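PDB 2DWC: 433aa long hypothetical phosphoribosylglycinamide formyl transferase, which is a hypothetical PurT-like protein of the ATP-grasp superfamily that binds adenosine-5'-diphosphate. Local coordinates for residues Q20-L25 with L41-V46; E81-I86 with D104-V109; L214-F219 with L318-G323. All coordinates share one frame; numbering follows the deposited sequence.

Contact 1 (Q20-L25 with L41-V46); sequences QKILLL and LGVEVV
Glu44 N donates to Gln20 O at 2.9 Å, the first rung of a parallel ladder in which Ile22 N then binds Glu44 O, Val46 N binds Ile22 O, and Leu24 N closes on Val46 O at 2.8 Å. Lys21 CA also leans on Glu44 O, a CA-H...O contact of 3.2 Å. Above this backbone the side chains of Lys21 and Glu44 run side by side, pointing the same way. Their charged ends stay apart, Lys21 NZ lying 4.3 Å from Glu44 OE1, and a water bridges them; each has its salt bridge elsewhere, Lys21 with Glu81 and Glu44 with Arg62. Val46 shares that face: its CG2 meets Lys21 CD at 4.0 Å, while CG1 presses tightly on Leu23 CD1 at 3.5 Å. On the other face Leu24 CD1 packs on Val45 CG1 at 3.8 Å and Ile22 CG1 on Val45 CG2 at 4.0 Å; helix 29-40, the crossover of this beta-alpha-beta unit in a Rossmann-like sheet, packs on Ile22 and Val45. The two faces thus differ in chemistry: the helix lies on the aliphatic one, whereas the Lys21-Glu44 pair belongs to a wider charge network that probably steadies both ionised groups.

Contact 2 (E81-I86 with D104-V109); sequences EKPDAI and DGYFVV
Ile86 grips the 104-109 segment with both its backbone polar atoms: its N donates to Phe107 O at 2.8 Å, and its O accepts from Val109 N at 3.1 Å. They make a single bridge, Ile86 with Val108, and nearer the start of the segments a water takes over, donating to Pro83 O and accepting from Phe107 N. Two aromatic residues supply further contacts. The Tyr106 ring reaches over to the turn after helix 71-81, where CE2 lies 3.7 Å from Lys82 CA and OH is 3.7 Å from Lys82 CE, with Pro83 O at the ring edge. Phe107 turns its edge to Asp84 O, which lies in the ring plane and 3.5 Å from Phe107 CB. Among aliphatic groups, Ile86 CD1 touches Tyr106 CB at 3.8 Å and Val108 CG2 at 4.2 Å, while Ala85 CB meets Val109 CG2 at 4.3 Å. Segment 104-109 opens with the Schellman motif at Gly105 that ends helix 95-103, and it runs beside strand 85-88, an outermost strand of the parallel sheet. Phe101 of that helix packs on Ile86, Tyr106 and Val108, whereas Val321 of helix 313-322 touches Ala85, Phe107 and Val109.

Contact 3 (L214-F219 with L318-G323); sequences LAVRHF and LRAVLG
His218 and Ala320 bring strand 216-219 and helix 318-322 together, their CA atoms 4.7 Å apart, where the two axes approach to 7.2 Å at an angle of 44°. Beyond Leu322 the helix ends in a Schellman motif, where Gly323 has positive phi (84°); its CA lies beside the Phe219 ring. One water joins the backbones, accepting from Phe219 N and donating to Ala320 O at 2.9 Å. Ala320 CB points at the strand and sits among three residues: Arg217 O at 3.4 Å, Val216 CG2 at 3.7 Å and His218 CB at 3.8 Å. Consistent with the close approach of helix and strand here, Ala320 has only a methyl. Strand 209-219 belongs to the large mixed sheet, paired on its two sides with strands 225-238 and 274-283, and segment 214-219 falls within the ATP-grasp family region; through Val216 and His218, which both meet Ala320, helix 313-322 packs against one face of that sheet. Further along, Phe219 presents the edge of its ring, CD2 being 3.7 Å from Gly323 CA, which lies in the ring plane. His218 carries CG between its backbone N and carbonyl carbon (chi1 61°), and its imidazole leads away from the helix. There ND1 donates to Phe219 O at 2.9 Å from well above the carbonyl plane, while NE2 is hydrogen-bonded to Thr228 on strand 225-238.

Contacts 1 and 2 are neighbours in one parallel sheet, their centres about 11 Å apart: strand 21-25 lies between strands 44-49 and 85-88, and Lys21 NZ makes a 2.8 Å salt bridge with Glu81 OE2. Contact 3 has its centre about 15 Å from each of the others, and its helix touches both. Leu318 and Leu322 pack on contact 1, with Leu318 CD1 3.9 Å from Ile22 CG2, while Val321 CG1 meets Val109 CG2 of contact 2 at 3.5 Å. Helix 313-322 is thus wedged between the Rossmann-like sheet and the mixed sheet. None of the residues lining the adenosine-5'-diphosphate pocket belongs to these six segments, although strand 209-219 carries Glu210 of that pocket.

Contact 1 (Q20-L25 with L41-V46)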
# COMPACT_ATOMS: atom_id res chain seq x y z
N GLN B 20 16.46 -6.46 -8.70
CA GLN B 20 17.00 -6.70 -7.37
C GLN B 20 15.97 -7.74 -6.83
O GLN B 20 14.85 -7.80 -7.32
CB GLN B 20 16.96 -5.48 -6.49
CG GLN B 20 18.29 -4.72 -6.62
CD GLN B 20 18.39 -4.10 -8.00
OE1 GLN B 20 17.44 -3.48 -8.45
NE2 GLN B 20 19.52 -4.31 -8.69
N LYS B 21 16.34 -8.51 -5.81
CA LYS B 21 15.44 -9.57 -5.33
C LYS B 21 15.55 -9.76 -3.82
O LYS B 21 16.66 -9.75 -3.26
CB LYS B 21 15.85 -10.91 -6.02
CG LYS B 21 14.92 -12.10 -5.66
CD LYS B 21 15.56 -13.40 -6.19
CE LYS B 21 15.59 -13.37 -7.71
NZ LYS B 21 16.23 -14.62 -8.26
N ILE B 22 14.41 -9.83 -3.14
CA ILE B 22 14.46 -10.13 -1.71
C ILE B 22 13.89 -11.52 -1.49
O ILE B 22 13.05 -11.96 -2.27
CB ILE B 22 13.64 -9.13 -0.87
CG1 ILE B 22 12.15 -9.14 -1.30
CG2 ILE B 22 14.28 -7.72 -1.01
CD1 ILE B 22 11.28 -8.21 -0.39
N LEU B 23 14.37 -12.20 -0.43
CA LEU B 23 13.91 -13.54 -0.10
C LEU B 23 13.32 -13.43 1.31
O LEU B 23 14.05 -13.17 2.27
CB LEU B 23 15.11 -14.53 -0.11
CG LEU B 23 14.70 -15.97 0.19
CD1 LEU B 23 13.78 -16.53 -0.91
CD2 LEU B 23 15.97 -16.81 0.33
N LEU B 24 12.00 -13.57 1.39
CA LEU B 24 11.31 -13.50 2.68
C LEU B 24 11.27 -14.89 3.34
O LEU B 24 10.73 -15.81 2.75
CB LEU B 24 9.85 -13.03 2.47
CG LEU B 24 9.78 -11.61 1.87
CD1 LEU B 24 8.31 -11.29 1.58
CD2 LEU B 24 10.29 -10.57 2.90
N LEU B 25 11.90 -15.06 4.51
CA LEU B 25 11.84 -16.36 5.21
C LEU B 25 10.73 -16.17 6.25
O LEU B 25 10.97 -15.66 7.36
CB LEU B 25 13.19 -16.71 5.82
CG LEU B 25 14.30 -16.84 4.75
CD1 LEU B 25 15.60 -17.36 5.49
CD2 LEU B 25 13.94 -17.82 3.58
N LEU B 41 8.14 -0.81 -5.73
CA LEU B 41 9.43 -0.28 -6.18
C LEU B 41 9.99 -1.15 -7.33
O LEU B 41 11.13 -0.99 -7.75
CB LEU B 41 10.42 -0.28 -5.02
CG LEU B 41 10.13 0.69 -3.89
CD1 LEU B 41 11.15 0.54 -2.77
CD2 LEU B 41 10.22 2.11 -4.45
N GLY B 42 9.17 -2.08 -7.85
CA GLY B 42 9.65 -2.93 -8.92
C GLY B 42 10.74 -3.91 -8.48
O GLY B 42 11.55 -4.34 -9.32
N VAL B 43 10.76 -4.27 -7.20
CA VAL B 43 11.74 -5.21 -6.66
C VAL B 43 11.13 -6.62 -6.67
O VAL B 43 9.96 -6.80 -6.30
CB VAL B 43 12.17 -4.81 -5.25
CG1 VAL B 43 13.05 -5.92 -4.61
CG2 VAL B 43 13.02 -3.48 -5.36
N GLU B 44 11.93 -7.60 -7.10
CA GLU B 44 11.44 -8.97 -7.22
C GLU B 44 11.36 -9.61 -5.84
O GLU B 44 12.27 -9.48 -5.04
CB GLU B 44 12.40 -9.75 -8.13
CG GLU B 44 11.81 -11.13 -8.58
CD GLU B 44 12.47 -11.67 -9.86
OE1 GLU B 44 12.70 -12.90 -9.92
OE2 GLU B 44 12.72 -10.88 -10.81
N VAL B 45 10.28 -10.34 -5.59
CA VAL B 45 10.06 -10.96 -4.26
C VAL B 45 9.87 -12.46 -4.32
O VAL B 45 9.04 -12.95 -5.09
CB VAL B 45 8.74 -10.42 -3.61
CG1 VAL B 45 8.55 -11.00 -2.20
CG2 VAL B 45 8.82 -8.90 -3.52
N VAL B 46 10.63 -13.19 -3.51
CA VAL B 46 10.46 -14.63 -3.43
C VAL B 46 10.09 -14.84 -1.95
O VAL B 46 10.78 -14.36 -1.05
CB VAL B 46 11.74 -15.36 -3.77
CG1 VAL B 46 11.54 -16.86 -3.57
CG2 VAL B 46 12.07 -15.09 -5.20
O HOH W 1 14.37 -4.53 -8.89
O HOH W 2 15.54 -13.89 -10.80

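Contact 2 (E81-I86 with D104-V109)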
# COMPACT_ATOMS: atom_id res chain seq x y z
N GLU B 81 18.09 -18.76 -5.96
CA GLU B 81 17.64 -17.39 -6.09
C GLU B 81 18.70 -16.27 -5.99
O GLU B 81 18.49 -15.19 -6.56
CB GLU B 81 16.54 -17.15 -5.04
CG GLU B 81 15.26 -18.03 -5.23
CD GLU B 81 14.52 -17.76 -6.56
OE1 GLU B 81 13.78 -18.66 -7.06
OE2 GLU B 81 14.69 -16.66 -7.12
N LYS B 82 19.75 -16.53 -5.21
CA LYS B 82 20.85 -15.56 -5.02
C LYS B 82 20.28 -14.18 -4.82
O LYS B 82 20.53 -13.24 -5.58
CB LYS B 82 21.77 -15.62 -6.24
CG LYS B 82 22.31 -17.02 -6.43
CD LYS B 82 23.49 -17.08 -7.40
CE LYS B 82 24.21 -18.41 -7.28
NZ LYS B 82 23.40 -19.46 -7.93
N PRO B 83 19.52 -14.02 -3.72
CA PRO B 83 18.88 -12.76 -3.39
C PRO B 83 19.83 -11.65 -2.91
O PRO B 83 20.92 -11.96 -2.42
CB PRO B 83 17.90 -13.16 -2.31
CG PRO B 83 18.59 -14.18 -1.57
CD PRO B 83 19.32 -15.01 -2.65
N ASP B 84 19.39 -10.37 -3.06
CA ASP B 84 20.17 -9.22 -2.53
C ASP B 84 19.99 -9.08 -1.02
O ASP B 84 20.81 -8.42 -0.35
CB ASP B 84 19.69 -7.94 -3.23
CG ASP B 84 20.05 -7.97 -4.71
OD1 ASP B 84 19.19 -8.32 -5.54
OD2 ASP B 84 21.23 -7.73 -5.05
N ALA B 85 18.90 -9.62 -0.48
CA ALA B 85 18.67 -9.61 0.96
C ALA B 85 17.84 -10.79 1.35
O ALA B 85 16.87 -11.11 0.64
CB ALA B 85 17.94 -8.31 1.40
N ILE B 86 18.24 -11.45 2.44
CA ILE B 86 17.51 -12.60 3.03
C ILE B 86 16.89 -11.99 4.30
O ILE B 86 17.60 -11.54 5.19
CB ILE B 86 18.51 -13.69 3.39
CG1 ILE B 86 19.13 -14.18 2.09
CG2 ILE B 86 17.79 -14.85 4.17
CD1 ILE B 86 20.21 -15.26 2.32
N ASP B 104 28.99 -17.03 3.23
CA ASP B 104 29.13 -17.24 1.79
C ASP B 104 28.83 -15.99 0.98
O ASP B 104 28.68 -16.07 -0.24
CB ASP B 104 28.20 -18.39 1.36
CG ASP B 104 28.54 -18.94 -0.01
OD1 ASP B 104 29.73 -19.15 -0.29
OD2 ASP B 104 27.61 -19.20 -0.82
N GLY B 105 28.67 -14.86 1.65
CA GLY B 105 28.44 -13.62 0.95
C GLY B 105 27.00 -13.20 0.64
O GLY B 105 26.80 -12.35 -0.23
N TYR B 106 26.00 -13.81 1.28
CA TYR B 106 24.62 -13.38 1.04
C TYR B 106 24.24 -12.54 2.24
O TYR B 106 24.49 -12.95 3.39
CB TYR B 106 23.66 -14.57 0.96
CG TYR B 106 23.91 -15.38 -0.27
CD1 TYR B 106 24.68 -16.54 -0.21
CD2 TYR B 106 23.45 -14.95 -1.52
CE1 TYR B 106 24.99 -17.26 -1.35
CE2 TYR B 106 23.76 -15.69 -2.68
CZ TYR B 106 24.53 -16.82 -2.57
OH TYR B 106 24.85 -17.54 -3.69
N PHE B 107 23.51 -11.45 1.98
CA PHE B 107 23.17 -10.50 3.02
C PHE B 107 21.94 -10.91 3.86
O PHE B 107 20.80 -10.83 3.40
CB PHE B 107 22.96 -9.11 2.38
CG PHE B 107 22.63 -8.03 3.37
CD1 PHE B 107 23.35 -7.94 4.58
CD2 PHE B 107 21.62 -7.11 3.12
CE1 PHE B 107 23.06 -6.94 5.53
CE2 PHE B 107 21.32 -6.09 4.08
CZ PHE B 107 22.06 -6.02 5.28
N VAL B 108 22.22 -11.36 5.08
CA VAL B 108 21.19 -11.74 6.05
C VAL B 108 20.90 -10.53 6.93
O VAL B 108 21.82 -9.89 7.48
CB VAL B 108 21.70 -12.91 6.90
CG1 VAL B 108 20.69 -13.29 7.98
CG2 VAL B 108 21.98 -14.11 5.98
N VAL B 109 19.61 -10.21 7.07
CA VAL B 109 19.14 -9.02 7.78
C VAL B 109 18.74 -9.27 9.23
O VAL B 109 18.03 -10.24 9.52
CB VAL B 109 17.87 -8.49 7.07
CG1 VAL B 109 17.15 -7.41 7.91
CG2 VAL B 109 18.27 -7.96 5.68
O HOH W 3 23.08 -11.02 -0.89

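Contact 3 (L214-F219 with L318-G323)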
# COMPACT_ATOMS: atom_id res chain seq x y z
N LEU B 214 10.60 1.55 17.07
CA LEU B 214 10.97 0.97 15.77
C LEU B 214 12.20 1.60 15.17
O LEU B 214 12.16 2.15 14.06
CB LEU B 214 9.76 1.11 14.83
CG LEU B 214 8.54 0.31 15.32
CD1 LEU B 214 7.27 0.80 14.56
CD2 LEU B 214 8.79 -1.21 15.12
N ALA B 215 13.32 1.54 15.90
CA ALA B 215 14.58 2.13 15.42
C ALA B 215 15.04 1.46 14.11
O ALA B 215 14.99 0.24 13.97
CB ALA B 215 15.67 1.95 16.48
N VAL B 216 15.43 2.26 13.13
CA VAL B 216 15.91 1.67 11.87
C VAL B 216 17.32 2.12 11.54
O VAL B 216 17.62 3.32 11.53
CB VAL B 216 14.91 2.00 10.68
CG1 VAL B 216 14.72 3.52 10.48
CG2 VAL B 216 15.44 1.41 9.36
N ARG B 217 18.20 1.12 11.31
CA ARG B 217 19.59 1.37 10.92
C ARG B 217 19.64 1.37 9.41
O ARG B 217 19.19 0.44 8.77
CB ARG B 217 20.49 0.26 11.47
CG ARG B 217 20.80 0.45 13.00
CD ARG B 217 21.58 -0.70 13.63
NE ARG B 217 22.81 -0.91 12.86
CZ ARG B 217 23.95 -0.29 13.09
NH1 ARG B 217 24.05 0.60 14.09
NH2 ARG B 217 25.00 -0.57 12.35
N HIS B 218 20.24 2.39 8.81
CA HIS B 218 20.24 2.47 7.34
C HIS B 218 21.36 3.43 6.94
O HIS B 218 21.93 4.11 7.79
CB HIS B 218 18.88 3.05 6.88
CG HIS B 218 18.62 4.44 7.40
ND1 HIS B 218 18.93 5.58 6.69
CD2 HIS B 218 18.06 4.86 8.56
CE1 HIS B 218 18.55 6.65 7.38
NE2 HIS B 218 18.02 6.23 8.52
N PHE B 219 21.67 3.47 5.64
CA PHE B 219 22.70 4.37 5.13
C PHE B 219 22.15 5.78 4.99
O PHE B 219 20.97 5.98 4.65
CB PHE B 219 23.16 3.96 3.73
CG PHE B 219 24.04 2.73 3.71
CD1 PHE B 219 25.28 2.73 4.38
CD2 PHE B 219 23.60 1.55 3.10
CE1 PHE B 219 26.06 1.57 4.44
CE2 PHE B 219 24.38 0.38 3.16
CZ PHE B 219 25.62 0.40 3.84
N LEU B 318 12.46 -2.43 4.29
CA LEU B 318 12.88 -2.76 2.92
C LEU B 318 13.92 -1.76 2.39
O LEU B 318 14.94 -2.14 1.80
CB LEU B 318 11.66 -2.77 1.99
CG LEU B 318 12.01 -3.05 0.52
CD1 LEU B 318 12.54 -4.48 0.39
CD2 LEU B 318 10.77 -2.85 -0.35
N ARG B 319 13.63 -0.48 2.57
CA ARG B 319 14.59 0.52 2.09
C ARG B 319 15.93 0.34 2.77
O ARG B 319 16.98 0.33 2.11
CB ARG B 319 14.03 1.94 2.35
CG ARG B 319 12.89 2.28 1.32
CD ARG B 319 12.13 3.53 1.68
NE ARG B 319 12.98 4.71 1.59
CZ ARG B 319 12.67 5.83 0.91
NH1 ARG B 319 11.54 5.95 0.24
NH2 ARG B 319 13.50 6.88 0.95
N ALA B 320 15.90 0.16 4.08
CA ALA B 320 17.15 0.03 4.81
C ALA B 320 17.96 -1.15 4.28
O ALA B 320 19.15 -1.01 4.03
CB ALA B 320 16.90 -0.18 6.33
N VAL B 321 17.31 -2.32 4.10
CA VAL B 321 18.09 -3.51 3.69
C VAL B 321 18.49 -3.62 2.23
O VAL B 321 19.34 -4.47 1.87
CB VAL B 321 17.42 -4.84 4.19
CG1 VAL B 321 17.09 -4.71 5.67
CG2 VAL B 321 16.13 -5.15 3.39
N LEU B 322 17.93 -2.75 1.39
CA LEU B 322 18.32 -2.66 -0.02
C LEU B 322 19.49 -1.63 -0.10
O LEU B 322 20.09 -1.47 -1.17
CB LEU B 322 17.16 -2.16 -0.89
CG LEU B 322 16.10 -3.25 -1.13
CD1 LEU B 322 14.94 -2.65 -1.95
CD2 LEU B 322 16.77 -4.43 -1.85
N GLY B 323 19.78 -0.97 1.03
CA GLY B 323 20.84 0.06 1.07
C GLY B 323 20.35 1.43 0.61
O GLY B 323 21.15 2.32 0.35
O HOH W 4 20.08 1.71 3.83